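D-isomer specific 2-hydroxyacid dehydrogenase family protein (Aeromonas salmonicida subsp. salmonicida, PDB 3HG7) probably acts as an NAD-dependent oxidoreductase of the D-isomer specific 2-hydroxyacid dehydrogenase family. Local coordinates at residues A[108-121]-A[132-144]. The protein carries 1 engineered substitution. Numbering follows the deposited sequence.
Sequences FGHLLSLMRQLPLY and SHPYQGLKGRTLL
Tyr135 carries CG between its backbone N and carbonyl carbon (chi1 67°), while Arg116 bends at chi2, and these torsions lay the guanidinium over the CE1 side of the phenol ring. The two planes lie 21° apart, with Tyr135 CE1 3.3 Å from Arg116 CZ, and Arg116 CD adds a CH-pi contact to the same face. A long, flat-ended arginine suits this exposed edge, since it can stack while NE still donates to a water that donates to Gln136 O. A second water links Met115 O to Gln136 N, tying the extended chain to the helix end. There the helix closes in a Schellman motif, with Gln117 at positive phi.

Beyond the turn, the hydroxyl of Tyr121 serves both ways, OH accepting a hydrogen bond from His133 N (3.0 Å, 149°) and donating to a water that donates to Gln117 OE1 and His133 O. Methyl-ended Leu120 suits a flat ring: CD1 rests over the imidazole face of His133, whose NE2 bonds to Gln124.

Inward, the contact turns mainly apolar. Branched Leu138 meets Leu111 tip to tip with both methyls, and Leu138 CD1 lies 3.8 Å from Leu112 CD2. The flexible Met115 chain curls so that CG touches Leu138 CD2 and CE sits 4.1 Å from Arg141 CZ, over the guanidinium face. Phe108 CZ reaches Leu143 CD2 at 4.1 Å, beside Phe162.

The arrangement packs helix 100-115, the turn after it and the start of helix 118-126 against the chain leading into strand 142-146, just before the glycine-rich turn, consistent with the Rossmann-type NAD-binding domain of 2-hydroxyacid dehydrogenases.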
loop_
_atom_site.group_PDB
_atom_site.type_symbol
_atom_site.label_atom_id
_atom_site.label_comp_id
_atom_site.label_asym_id
_atom_site.label_seq_id
_atom_site.Cartn_x
_atom_site.Cartn_y
_atom_site.Cartn_z
ATOM N N PHE A 108 6.353 -0.300 -12.171
ATOM C CA PHE A 108 7.055 -0.389 -13.474
ATOM C C PHE A 108 6.483 -1.488 -14.390
ATOM O O PHE A 108 6.534 -1.354 -15.590
ATOM C CB PHE A 108 8.566 -0.469 -13.285
ATOM C CG PHE A 108 9.185 0.858 -12.987
ATOM C CD1 PHE A 108 9.823 1.575 -13.992
ATOM C CD2 PHE A 108 9.091 1.415 -11.726
ATOM C CE1 PHE A 108 10.377 2.842 -13.726
ATOM C CE2 PHE A 108 9.641 2.662 -11.437
ATOM C CZ PHE A 108 10.290 3.377 -12.454
ATOM N N GLY A 109 5.918 -2.566 -13.835
ATOM C CA GLY A 109 5.196 -3.529 -14.656
ATOM C C GLY A 109 4.014 -2.846 -15.345
ATOM O O GLY A 109 3.820 -2.971 -16.563
ATOM N N HIS A 110 3.247 -2.088 -14.575
ATOM C CA HIS A 110 2.082 -1.405 -15.132
ATOM C C HIS A 110 2.526 -0.302 -16.097
ATOM O O HIS A 110 1.926 -0.087 -17.145
ATOM C CB HIS A 110 1.200 -0.829 -14.046
ATOM C CG HIS A 110 0.226 -1.829 -13.495
ATOM N ND1 HIS A 110 -0.959 -2.122 -14.127
ATOM C CD2 HIS A 110 0.271 -2.609 -12.393
ATOM C CE1 HIS A 110 -1.616 -3.035 -13.432
ATOM N NE2 HIS A 110 -0.883 -3.368 -12.386
ATOM N N LEU A 111 3.591 0.383 -15.728
ATOM C CA LEU A 111 4.067 1.476 -16.535
ATOM C C LEU A 111 4.578 0.954 -17.880
ATOM O O LEU A 111 4.237 1.498 -18.935
ATOM C CB LEU A 111 5.171 2.243 -15.805
ATOM C CG LEU A 111 5.874 3.343 -16.607
ATOM C CD1 LEU A 111 4.880 4.406 -16.984
ATOM C CD2 LEU A 111 7.134 3.946 -15.882
ATOM N N LEU A 112 5.377 -0.105 -17.848
ATOM C CA LEU A 112 5.929 -0.611 -19.103
ATOM C C LEU A 112 4.811 -1.295 -19.888
ATOM O O LEU A 112 4.819 -1.222 -21.104
ATOM C CB LEU A 112 7.094 -1.545 -18.835
ATOM C CG LEU A 112 8.289 -0.787 -18.246
ATOM C CD1 LEU A 112 9.303 -1.726 -17.622
ATOM C CD2 LEU A 112 8.902 0.039 -19.438
ATOM N N SER A 113 3.838 -1.923 -19.197
ATOM C CA SER A 113 2.684 -2.475 -19.914
ATOM C C SER A 113 2.025 -1.415 -20.801
ATOM O O SER A 113 1.745 -1.661 -21.976
ATOM C CB SER A 113 1.672 -3.134 -18.969
ATOM O OG SER A 113 0.568 -3.622 -19.728
ATOM N N LEU A 114 1.801 -0.246 -20.214
ATOM C CA LEU A 114 1.207 0.896 -20.888
ATOM C C LEU A 114 2.085 1.468 -21.997
ATOM O O LEU A 114 1.646 1.698 -23.131
ATOM C CB LEU A 114 0.949 2.007 -19.873
ATOM C CG LEU A 114 -0.212 1.732 -18.918
ATOM C CD1 LEU A 114 -0.161 2.804 -17.852
ATOM C CD2 LEU A 114 -1.562 1.684 -19.674
ATOM N N MET A 115 3.324 1.764 -21.634
ATOM C CA MET A 115 4.285 2.346 -22.591
ATOM C C MET A 115 4.515 1.489 -23.849
ATOM O O MET A 115 4.676 2.031 -24.937
ATOM C CB MET A 115 5.617 2.640 -21.861
ATOM C CG MET A 115 5.628 3.857 -20.886
ATOM S SD MET A 115 5.091 5.440 -21.591
ATOM C CE MET A 115 6.490 5.864 -22.674
ATOM N N ARG A 116 4.527 0.170 -23.697
ATOM C CA ARG A 116 4.837 -0.741 -24.786
ATOM C C ARG A 116 3.584 -1.344 -25.389
ATOM O O ARG A 116 3.639 -2.238 -26.240
ATOM C CB ARG A 116 5.760 -1.861 -24.311
ATOM C CG ARG A 116 7.201 -1.416 -24.041
ATOM C CD ARG A 116 7.784 -0.520 -25.167
ATOM N NE ARG A 116 9.153 -0.198 -24.836
ATOM C CZ ARG A 116 10.209 -0.879 -25.288
ATOM N NH1 ARG A 116 10.044 -1.902 -26.116
ATOM N NH2 ARG A 116 11.435 -0.519 -24.903
ATOM N N GLN A 117 2.450 -0.884 -24.869
ATOM C CA GLN A 117 1.145 -1.294 -25.373
ATOM C C GLN A 117 0.923 -2.795 -25.374
ATOM O O GLN A 117 0.409 -3.345 -26.342
ATOM C CB GLN A 117 0.927 -0.685 -26.761
ATOM C CG GLN A 117 1.142 0.803 -26.726
ATOM C CD GLN A 117 0.758 1.430 -28.005
ATOM O OE1 GLN A 117 1.488 1.371 -29.003
ATOM N NE2 GLN A 117 -0.423 2.036 -28.004
ATOM N N LEU A 118 1.263 -3.477 -24.278
ATOM C CA LEU A 118 1.117 -4.938 -24.267
ATOM C C LEU A 118 -0.305 -5.403 -24.519
ATOM O O LEU A 118 -0.501 -6.375 -25.259
ATOM C CB LEU A 118 1.665 -5.607 -22.994
ATOM C CG LEU A 118 3.084 -5.286 -22.480
ATOM C CD1 LEU A 118 3.679 -6.383 -21.529
ATOM C CD2 LEU A 118 4.088 -4.889 -23.511
ATOM N N PRO A 119 -1.304 -4.729 -23.915
ATOM C CA PRO A 119 -2.673 -5.214 -24.144
ATOM C C PRO A 119 -3.084 -5.116 -25.619
ATOM O O PRO A 119 -3.801 -5.979 -26.119
ATOM C CB PRO A 119 -3.522 -4.314 -23.221
ATOM C CG PRO A 119 -2.571 -3.819 -22.175
ATOM C CD PRO A 119 -1.274 -3.587 -22.985
ATOM N N LEU A 120 -2.606 -4.099 -26.315
ATOM C CA LEU A 120 -2.901 -3.967 -27.740
ATOM C C LEU A 120 -2.311 -5.154 -28.484
ATOM O O LEU A 120 -2.959 -5.780 -29.322
ATOM C CB LEU A 120 -2.329 -2.634 -28.281
ATOM C CG LEU A 120 -2.344 -2.393 -29.785
ATOM C CD1 LEU A 120 -2.172 -0.923 -30.080
ATOM C CD2 LEU A 120 -1.203 -3.101 -30.496
ATOM N N TYR A 121 -1.064 -5.507 -28.151
ATOM C CA TYR A 121 -0.401 -6.612 -28.844
ATOM C C TYR A 121 -1.052 -7.941 -28.562
ATOM O O TYR A 121 -1.130 -8.770 -29.454
ATOM C CB TYR A 121 1.123 -6.621 -28.564
ATOM C CG TYR A 121 1.753 -5.460 -29.287
ATOM C CD1 TYR A 121 1.789 -5.421 -30.693
ATOM C CD2 TYR A 121 2.242 -4.360 -28.581
ATOM C CE1 TYR A 121 2.325 -4.323 -31.355
ATOM C CE2 TYR A 121 2.760 -3.274 -29.226
ATOM C CZ TYR A 121 2.814 -3.246 -30.612
ATOM O OH TYR A 121 3.371 -2.131 -31.200
ATOM N N SER A 132 3.246 -3.368 -35.970
ATOM C CA SER A 132 3.920 -2.577 -34.959
ATOM C C SER A 132 3.347 -1.169 -34.931
ATOM O O SER A 132 2.924 -0.652 -35.968
ATOM C CB SER A 132 5.422 -2.536 -35.259
ATOM O OG SER A 132 6.109 -1.886 -34.193
ATOM N N HIS A 133 3.388 -0.534 -33.769
ATOM C CA HIS A 133 2.953 0.855 -33.547
ATOM C C HIS A 133 4.052 1.667 -32.862
ATOM O O HIS A 133 4.903 1.086 -32.204
ATOM C CB HIS A 133 1.706 0.861 -32.659
ATOM C CG HIS A 133 0.591 0.055 -33.246
ATOM N ND1 HIS A 133 -0.348 0.601 -34.104
ATOM C CD2 HIS A 133 0.364 -1.282 -33.238
ATOM C CE1 HIS A 133 -1.135 -0.367 -34.556
ATOM N NE2 HIS A 133 -0.740 -1.515 -34.018
ATOM N N PRO A 134 4.001 3.003 -32.973
ATOM C CA PRO A 134 5.008 3.824 -32.297
ATOM C C PRO A 134 4.990 3.663 -30.776
ATOM O O PRO A 134 3.955 3.491 -30.145
ATOM C CB PRO A 134 4.608 5.263 -32.631
ATOM C CG PRO A 134 3.527 5.188 -33.631
ATOM C CD PRO A 134 3.156 3.795 -33.900
ATOM N N TYR A 135 6.168 3.787 -30.193
ATOM C CA TYR A 135 6.282 3.861 -28.754
ATOM C C TYR A 135 7.519 4.687 -28.422
ATOM O O TYR A 135 8.311 5.035 -29.314
ATOM C CB TYR A 135 6.345 2.463 -28.157
ATOM C CG TYR A 135 7.587 1.660 -28.493
ATOM C CD1 TYR A 135 8.749 1.749 -27.674
ATOM C CD2 TYR A 135 7.597 0.780 -29.551
ATOM C CE1 TYR A 135 9.879 0.979 -27.972
ATOM C CE2 TYR A 135 8.732 0.018 -29.849
ATOM C CZ TYR A 135 9.837 0.103 -29.025
ATOM O OH TYR A 135 10.923 -0.661 -29.334
ATOM N N GLN A 136 7.664 5.020 -27.142
ATOM C CA GLN A 136 8.859 5.709 -26.655
ATOM C C GLN A 136 9.520 4.935 -25.521
ATOM O O GLN A 136 8.887 4.137 -24.848
ATOM C CB GLN A 136 8.529 7.132 -26.160
ATOM C CG GLN A 136 7.984 8.078 -27.242
ATOM C CD GLN A 136 8.450 9.524 -27.078
ATOM O OE1 GLN A 136 9.032 9.896 -26.058
ATOM N NE2 GLN A 136 8.208 10.343 -28.105
ATOM N N GLY A 137 10.805 5.210 -25.290
ATOM C CA GLY A 137 11.464 4.628 -24.119
ATOM C C GLY A 137 11.226 5.475 -22.897
ATOM O O GLY A 137 10.730 6.594 -23.005
ATOM N N LEU A 138 11.605 4.945 -21.727
ATOM C CA LEU A 138 11.567 5.708 -20.491
ATOM C C LEU A 138 12.709 6.710 -20.333
ATOM O O LEU A 138 12.613 7.626 -19.514
ATOM C CB LEU A 138 11.568 4.758 -19.300
ATOM C CG LEU A 138 10.271 3.943 -19.165
ATOM C CD1 LEU A 138 10.330 3.148 -17.886
ATOM C CD2 LEU A 138 9.077 4.896 -19.156
ATOM N N LYS A 139 13.775 6.568 -21.127
ATOM C CA LYS A 139 14.948 7.439 -20.974
ATOM C C LYS A 139 14.555 8.910 -20.981
ATOM O O LYS A 139 13.928 9.403 -21.919
ATOM C CB LYS A 139 15.982 7.211 -22.097
ATOM C CG LYS A 139 16.024 5.778 -22.600
ATOM C CD LYS A 139 16.275 5.694 -24.098
ATOM C CE LYS A 139 17.590 5.005 -24.418
ATOM N NZ LYS A 139 17.323 3.627 -24.901
ATOM N N GLY A 140 14.923 9.612 -19.928
ATOM C CA GLY A 140 14.755 11.059 -19.883
ATOM C C GLY A 140 13.373 11.567 -19.515
ATOM O O GLY A 140 13.164 12.769 -19.429
ATOM N N ARG A 141 12.431 10.664 -19.293
ATOM C CA ARG A 141 11.098 11.048 -18.855
ATOM C C ARG A 141 11.131 11.354 -17.360
ATOM O O ARG A 141 12.043 10.903 -16.667
ATOM C CB ARG A 141 10.137 9.892 -19.103
ATOM C CG ARG A 141 10.316 9.245 -20.435
ATOM C CD ARG A 141 9.401 9.850 -21.425
ATOM N NE ARG A 141 7.994 9.734 -21.035
ATOM C CZ ARG A 141 6.991 9.860 -21.896
ATOM N NH1 ARG A 141 5.739 9.786 -21.481
ATOM N NH2 ARG A 141 7.253 10.062 -23.185
ATOM N N THR A 142 10.143 12.111 -16.873
ATOM C CA THR A 142 10.133 12.559 -15.479
ATOM C C THR A 142 9.146 11.798 -14.623
ATOM O O THR A 142 7.930 11.802 -14.892
ATOM C CB THR A 142 9.702 14.008 -15.345
ATOM O OG1 THR A 142 8.483 14.182 -16.086
ATOM C CG2 THR A 142 10.777 14.935 -15.879
ATOM N N LEU A 143 9.680 11.191 -13.569
ATOM C CA LEU A 143 8.868 10.490 -12.575
ATOM C C LEU A 143 8.679 11.455 -11.415
ATOM O O LEU A 143 9.660 11.927 -10.875
ATOM C CB LEU A 143 9.594 9.228 -12.091
ATOM C CG LEU A 143 8.915 8.329 -11.046
ATOM C CD1 LEU A 143 7.486 7.969 -11.447
ATOM C CD2 LEU A 143 9.714 7.044 -10.762
ATOM N N LEU A 144 7.427 11.769 -11.076
ATOM C CA LEU A 144 7.090 12.458 -9.820
ATOM C C LEU A 144 6.521 11.465 -8.810
ATOM O O LEU A 144 5.535 10.771 -9.116
ATOM C CB LEU A 144 6.023 13.519 -10.068
ATOM C CG LEU A 144 5.588 14.295 -8.828
ATOM C CD1 LEU A 144 6.802 14.916 -8.134
ATOM C CD2 LEU A 144 4.551 15.338 -9.179
HETATM O O HOH W 1 5.097 4.574 -25.593
HETATM O O HOH W 2 9.079 2.131 -22.963
HETATM O O HOH W 3 4.047 -0.199 -29.827
#